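PDB 2GU1: peptidoglycan DD-endopeptidase ShyB from Vibrio cholerae, which cleaves the peptide cross-links between peptidoglycan strands as a zinc-dependent DD-endopeptidase, and may stand in for related endopeptidases when zinc is scarce. Local coordinates for residues N202-D207 / T235-P240; L279-I284 / K297-G302. All coordinates share one frame; numbering follows the deposited sequence.

How the contacts relate
Contacts 1 and 2 lie with their centres 11 Å apart and illustrate how a metallopeptidase site is framed from two directions. Contact 1 includes a zinc ligand, Asp236, while contact 2 comes near the metal through His280, whose NE2 is 5.6 Å from the zinc ion and whose ring is about 4 Å from the side chain of the ligand His313, nearest atoms considered. The two contacts touch where Thr239 OG1 packs 3.3 Å from Ala301 CB. Leu312, next to His313 on strand 312-318, joins them again: Pro205, Val206 and Thr239 of contact 1 and Leu281 of contact 2 all rest against it.

Contact 1: N202-D207 / T235-P240; sequences NRYPVD and TDFATP. With ZN (zinc ion), chain B.
Phe237, at the end of the short strand 235-237 that carries the zinc ligand Asp236 in the M23 peptidase fold, meets Tyr204, Pro205 and Val206 of the loop leading to strand 213-215. Neighbouring side chains of the strand divide the work. Asp236 turns to the metal, with OD1 2.0 Å from the zinc ion, and completes the protein ligands with His232, the other end of the HxxxD motif, and with His313. Phe237 leaves on the other side, toward the loop.

Its ring is held from several directions. Val206 CG2 lies over one face, 4.2 Å from Phe237 CG, and Thr235 CG2 of the same strand lies above the opposite one, offset toward the rim. Pro205 comes tip to tip with the phenyl ring, its CD 3.4 Å from Phe237 CE2. Tyr204 crosses Phe237 at about a right angle, and Phe237 CE1 lies in the tyrosine plane beside CD1, 3.7 Å away. The two aromatic planes make an oblique 71°.

The branches of Val206 part company. While CG2 serves the phenyl face, CG1 runs to Thr239 and stops 3.8 Å from its CG2 methyl. Thr239 offers that methyl because CG2 stands anti to its own carbonyl carbon, with OG1 set at chi1 52°. The approach of this threonine follows an inverse gamma turn centred on Ala238, closed by Thr239 N donating to Phe237 O at 2.9 Å.

Carbon meets carbon throughout, so the fit of loop to strand rests on shape and burial rather than on directed bonds; the phenyl ring of Phe237 faces the loop while the carboxylate of its neighbour Asp236 binds zinc.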
loop_
_atom_site.group_PDB
_atom_site.type_symbol
_atom_site.label_atom_id
_atom_site.label_comp_id
_atom_site.label_asym_id
_atom_site.label_seq_id
_atom_site.Cartn_x
_atom_site.Cartn_y
_atom_site.Cartn_z
ATOM N N ASN A 202 -14.576 8.710 -3.578
ATOM C CA ASN A 202 -15.017 10.044 -3.217
ATOM C C ASN A 202 -13.704 10.825 -3.193
ATOM O O ASN A 202 -12.648 10.261 -2.914
ATOM C CB ASN A 202 -15.655 10.067 -1.828
ATOM C CG ASN A 202 -17.041 9.456 -1.817
ATOM O OD1 ASN A 202 -17.771 9.545 -2.801
ATOM N ND2 ASN A 202 -17.418 8.849 -0.697
ATOM N N ARG A 203 -13.757 12.110 -3.496
ATOM C CA ARG A 203 -12.548 12.922 -3.488
ATOM C C ARG A 203 -12.043 13.230 -2.069
ATOM O O ARG A 203 -10.839 13.207 -1.813
ATOM C CB ARG A 203 -12.809 14.235 -4.224
ATOM C CG ARG A 203 -11.657 15.224 -4.140
ATOM C CD ARG A 203 -10.492 14.755 -4.966
ATOM N NE ARG A 203 -10.777 14.886 -6.391
ATOM C CZ ARG A 203 -9.982 14.445 -7.362
ATOM N NH1 ARG A 203 -8.834 13.833 -7.067
ATOM N NH2 ARG A 203 -10.337 14.617 -8.633
ATOM N N TYR A 204 -12.974 13.501 -1.153
ATOM C CA TYR A 204 -12.653 13.874 0.229
ATOM C C TYR A 204 -12.938 12.842 1.318
ATOM O O TYR A 204 -13.946 12.143 1.268
ATOM C CB TYR A 204 -13.409 15.160 0.591
ATOM C CG TYR A 204 -13.077 16.332 -0.306
ATOM C CD1 TYR A 204 -11.885 17.033 -0.155
ATOM C CD2 TYR A 204 -13.940 16.712 -1.334
ATOM C CE1 TYR A 204 -11.553 18.089 -1.009
ATOM C CE2 TYR A 204 -13.622 17.758 -2.188
ATOM C CZ TYR A 204 -12.429 18.443 -2.022
ATOM O OH TYR A 204 -12.113 19.478 -2.876
ATOM N N PRO A 205 -12.041 12.744 2.321
ATOM C CA PRO A 205 -12.174 11.814 3.448
ATOM C C PRO A 205 -12.893 12.463 4.638
ATOM O O PRO A 205 -13.000 11.859 5.706
ATOM C CB PRO A 205 -10.727 11.476 3.788
ATOM C CG PRO A 205 -10.044 12.805 3.568
ATOM C CD PRO A 205 -10.671 13.296 2.260
ATOM N N VAL A 206 -13.364 13.696 4.458
ATOM C CA VAL A 206 -14.060 14.406 5.528
ATOM C C VAL A 206 -15.249 15.205 4.977
ATOM O O VAL A 206 -15.373 15.411 3.760
ATOM C CB VAL A 206 -13.117 15.392 6.278
ATOM C CG1 VAL A 206 -11.999 14.627 7.004
ATOM C CG2 VAL A 206 -12.527 16.386 5.297
ATOM N N ASP A 207 -16.114 15.657 5.882
ATOM C CA ASP A 207 -17.284 16.427 5.493
ATOM C C ASP A 207 -16.899 17.819 5.010
ATOM O O ASP A 207 -15.818 18.330 5.334
ATOM C CB ASP A 207 -18.270 16.509 6.662
ATOM C CG ASP A 207 -18.858 15.154 7.020
ATOM O OD1 ASP A 207 -19.351 14.448 6.107
ATOM O OD2 ASP A 207 -18.834 14.792 8.215
ATOM N N THR A 235 -2.274 15.016 1.778
ATOM C CA THR A 235 -2.992 16.282 1.831
ATOM C C THR A 235 -3.484 16.504 3.260
ATOM O O THR A 235 -4.037 15.591 3.877
ATOM C CB THR A 235 -4.205 16.264 0.874
ATOM O OG1 THR A 235 -3.770 15.953 -0.451
ATOM C CG2 THR A 235 -4.898 17.601 0.862
ATOM N N ASP A 236 -3.280 17.706 3.793
ATOM C CA ASP A 236 -3.727 18.011 5.153
ATOM C C ASP A 236 -5.041 18.780 5.157
ATOM O O ASP A 236 -5.144 19.827 4.513
ATOM C CB ASP A 236 -2.665 18.830 5.891
ATOM C CG ASP A 236 -1.387 18.057 6.092
ATOM O OD1 ASP A 236 -1.401 16.834 5.832
ATOM O OD2 ASP A 236 -0.386 18.662 6.522
ATOM N N PHE A 237 -6.036 18.253 5.875
ATOM C CA PHE A 237 -7.356 18.885 5.995
ATOM C C PHE A 237 -7.499 19.493 7.390
ATOM O O PHE A 237 -7.032 18.920 8.386
ATOM C CB PHE A 237 -8.474 17.860 5.751
ATOM C CG PHE A 237 -8.553 17.377 4.331
ATOM C CD1 PHE A 237 -8.954 18.235 3.309
ATOM C CD2 PHE A 237 -8.195 16.070 4.006
ATOM C CE1 PHE A 237 -8.997 17.800 1.984
ATOM C CE2 PHE A 237 -8.234 15.621 2.688
ATOM C CZ PHE A 237 -8.635 16.486 1.671
ATOM N N ALA A 238 -8.135 20.662 7.455
ATOM C CA ALA A 238 -8.317 21.384 8.707
ATOM C C ALA A 238 -9.429 20.802 9.567
ATOM O O ALA A 238 -10.518 21.375 9.666
ATOM C CB ALA A 238 -8.599 22.854 8.418
ATOM N N THR A 239 -9.153 19.668 10.193
ATOM C CA THR A 239 -10.138 19.006 11.042
ATOM C C THR A 239 -9.899 19.220 12.524
ATOM O O THR A 239 -8.760 19.237 12.988
ATOM C CB THR A 239 -10.129 17.481 10.836
ATOM O OG1 THR A 239 -8.786 16.998 10.970
ATOM C CG2 THR A 239 -10.674 17.116 9.482
ATOM N N PRO A 240 -10.981 19.404 13.291
ATOM C CA PRO A 240 -10.832 19.590 14.733
ATOM C C PRO A 240 -10.594 18.170 15.247
ATOM O O PRO A 240 -10.961 17.212 14.571
ATOM C CB PRO A 240 -12.210 20.089 15.170
ATOM C CG PRO A 240 -12.793 20.689 13.920
ATOM C CD PRO A 240 -12.354 19.716 12.861
HETATM ZN ZN ZN B . 0.484 16.103 6.038
#

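Contact 2: L279-I284 / K297-G302; sequences LHLDKI and KIALAG
Leu300 O receives two backbone donors from the segment opposite. Asp282 N gives the shorter bond, 2.8 Å to Leu300 O, though bent at 143°; Lys283 N adds a weak one to the same oxygen at 3.3 Å. In return Leu300 N donates to Lys283 O across 2.9 Å, nearly straight at 166°. Two consecutive residues facing one across antiparallel strands make a classic beta bulge, here at the start of strand 283-284, an outer strand of the small sheet 244-246, 297-300, 283-284 in the M23 domain. A second classic bulge, Ile298 and Ala299 facing Val245, disturbs the other side of strand 297-300.

Beyond the bulge a water takes over: it accepts from Gly302 N at 2.9 Å and donates to Leu279 O, also at 2.9 Å. Because Gly302 has no side chain, Asp282 N can come within 3.3 Å of its bare CA, on the side toward which a CB would point. Leu281 O is taken up outside the two segments, by Thr304 OG1 and Asn264 ND2. His280 ND1 donates to Thr304 O, which ties down the imidazole close to His313.

Apolar contact fills in alongside the bonds. Leu281 CD1, anti to its own CA (chi2 171°), lies 3.5 Å from Ala299 CB, a methyl also pressed tightly against Lys283 O at 3.0 Å.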
loop_
_atom_site.group_PDB
_atom_site.type_symbol
_atom_site.label_atom_id
_atom_site.label_comp_id
_atom_site.label_asym_id
_atom_site.label_seq_id
_atom_site.Cartn_x
_atom_site.Cartn_y
_atom_site.Cartn_z
ATOM N N LEU A 279 -3.637 9.461 8.789
ATOM C CA LEU A 279 -2.741 9.630 9.932
ATOM C C LEU A 279 -3.154 10.626 11.010
ATOM O O LEU A 279 -4.044 11.458 10.811
ATOM C CB LEU A 279 -1.347 10.019 9.445
ATOM C CG LEU A 279 -0.472 8.992 8.730
ATOM C CD1 LEU A 279 -1.185 8.428 7.516
ATOM C CD2 LEU A 279 0.846 9.680 8.326
ATOM N N HIS A 280 -2.472 10.516 12.150
ATOM C CA HIS A 280 -2.678 11.377 13.311
ATOM C C HIS A 280 -4.071 11.275 13.924
ATOM O O HIS A 280 -4.506 12.168 14.651
ATOM C CB HIS A 280 -2.386 12.828 12.924
ATOM C CG HIS A 280 -1.051 13.015 12.272
ATOM N ND1 HIS A 280 0.136 12.710 12.904
ATOM C CD2 HIS A 280 -0.714 13.467 11.041
ATOM C CE1 HIS A 280 1.146 12.965 12.091
ATOM N NE2 HIS A 280 0.658 13.426 10.953
ATOM N N LEU A 281 -4.756 10.178 13.650
ATOM C CA LEU A 281 -6.099 9.976 14.165
ATOM C C LEU A 281 -6.184 9.982 15.691
ATOM O O LEU A 281 -5.286 9.496 16.384
ATOM C CB LEU A 281 -6.651 8.655 13.623
ATOM C CG LEU A 281 -6.689 8.503 12.096
ATOM C CD1 LEU A 281 -7.056 7.080 11.733
ATOM C CD2 LEU A 281 -7.709 9.490 11.500
ATOM N N ASP A 282 -7.267 10.542 16.218
ATOM C CA ASP A 282 -7.457 10.565 17.660
ATOM C C ASP A 282 -7.981 9.190 18.076
ATOM O O ASP A 282 -7.643 8.678 19.142
ATOM C CB ASP A 282 -8.489 11.623 18.069
ATOM C CG ASP A 282 -8.673 11.687 19.574
ATOM O OD1 ASP A 282 -7.706 12.049 20.267
ATOM O OD2 ASP A 282 -9.771 11.360 20.072
ATOM N N LYS A 283 -8.787 8.594 17.204
ATOM C CA LYS A 283 -9.391 7.288 17.465
ATOM C C LYS A 283 -9.680 6.535 16.166
ATOM O O LYS A 283 -10.110 7.139 15.181
ATOM C CB LYS A 283 -10.705 7.482 18.229
ATOM C CG LYS A 283 -11.415 6.198 18.631
ATOM C CD LYS A 283 -10.633 5.454 19.707
ATOM C CE LYS A 283 -11.407 4.249 20.235
ATOM N NZ LYS A 283 -10.666 3.558 21.330
ATOM N N ILE A 284 -9.457 5.220 16.172
ATOM C CA ILE A 284 -9.718 4.379 15.000
ATOM C C ILE A 284 -10.949 3.526 15.321
ATOM O O ILE A 284 -10.986 2.850 16.346
ATOM C CB ILE A 284 -8.491 3.469 14.675
ATOM C CG1 ILE A 284 -7.371 4.324 14.069
ATOM C CG2 ILE A 284 -8.891 2.345 13.703
ATOM C CD1 ILE A 284 -6.074 3.584 13.800
ATOM N N LYS A 297 -17.711 5.787 7.996
ATOM C CA LYS A 297 -16.882 6.398 9.030
ATOM C C LYS A 297 -15.902 5.338 9.507
ATOM O O LYS A 297 -16.298 4.218 9.831
ATOM C CB LYS A 297 -17.740 6.896 10.203
ATOM C CG LYS A 297 -16.914 7.477 11.342
ATOM C CD LYS A 297 -17.678 8.529 12.145
ATOM C CE LYS A 297 -18.855 7.941 12.897
ATOM N NZ LYS A 297 -19.534 8.985 13.731
ATOM N N ILE A 298 -14.621 5.687 9.551
ATOM C CA ILE A 298 -13.603 4.733 9.966
ATOM C C ILE A 298 -12.764 5.222 11.140
ATOM O O ILE A 298 -12.075 4.433 11.794
ATOM C CB ILE A 298 -12.673 4.386 8.781
ATOM C CG1 ILE A 298 -11.987 5.650 8.262
ATOM C CG2 ILE A 298 -13.482 3.731 7.672
ATOM C CD1 ILE A 298 -11.081 5.410 7.045
ATOM N N ALA A 299 -12.822 6.519 11.415
ATOM C CA ALA A 299 -12.056 7.067 12.523
ATOM C C ALA A 299 -12.450 8.495 12.846
ATOM O O ALA A 299 -13.323 9.078 12.199
ATOM C CB ALA A 299 -10.567 7.012 12.201
ATOM N N LEU A 300 -11.789 9.049 13.854
ATOM C CA LEU A 300 -12.022 10.418 14.266
ATOM C C LEU A 300 -10.664 11.096 14.154
ATOM O O LEU A 300 -9.659 10.588 14.674
ATOM C CB LEU A 300 -12.536 10.465 15.710
ATOM C CG LEU A 300 -13.848 9.705 15.968
ATOM C CD1 LEU A 300 -14.258 9.865 17.433
ATOM C CD2 LEU A 300 -14.946 10.241 15.054
ATOM N N ALA A 301 -10.627 12.218 13.446
ATOM C CA ALA A 301 -9.384 12.961 13.267
ATOM C C ALA A 301 -8.775 13.312 14.610
ATOM O O ALA A 301 -9.474 13.390 15.626
ATOM C CB ALA A 301 -9.638 14.224 12.442
ATOM N N GLY A 302 -7.465 13.526 14.632
ATOM C CA GLY A 302 -6.828 13.835 15.892
ATOM C C GLY A 302 -5.573 14.660 15.734
ATOM O O GLY A 302 -5.419 15.394 14.761
HETATM O O HOH W 1 -6.111 13.019 12.072
#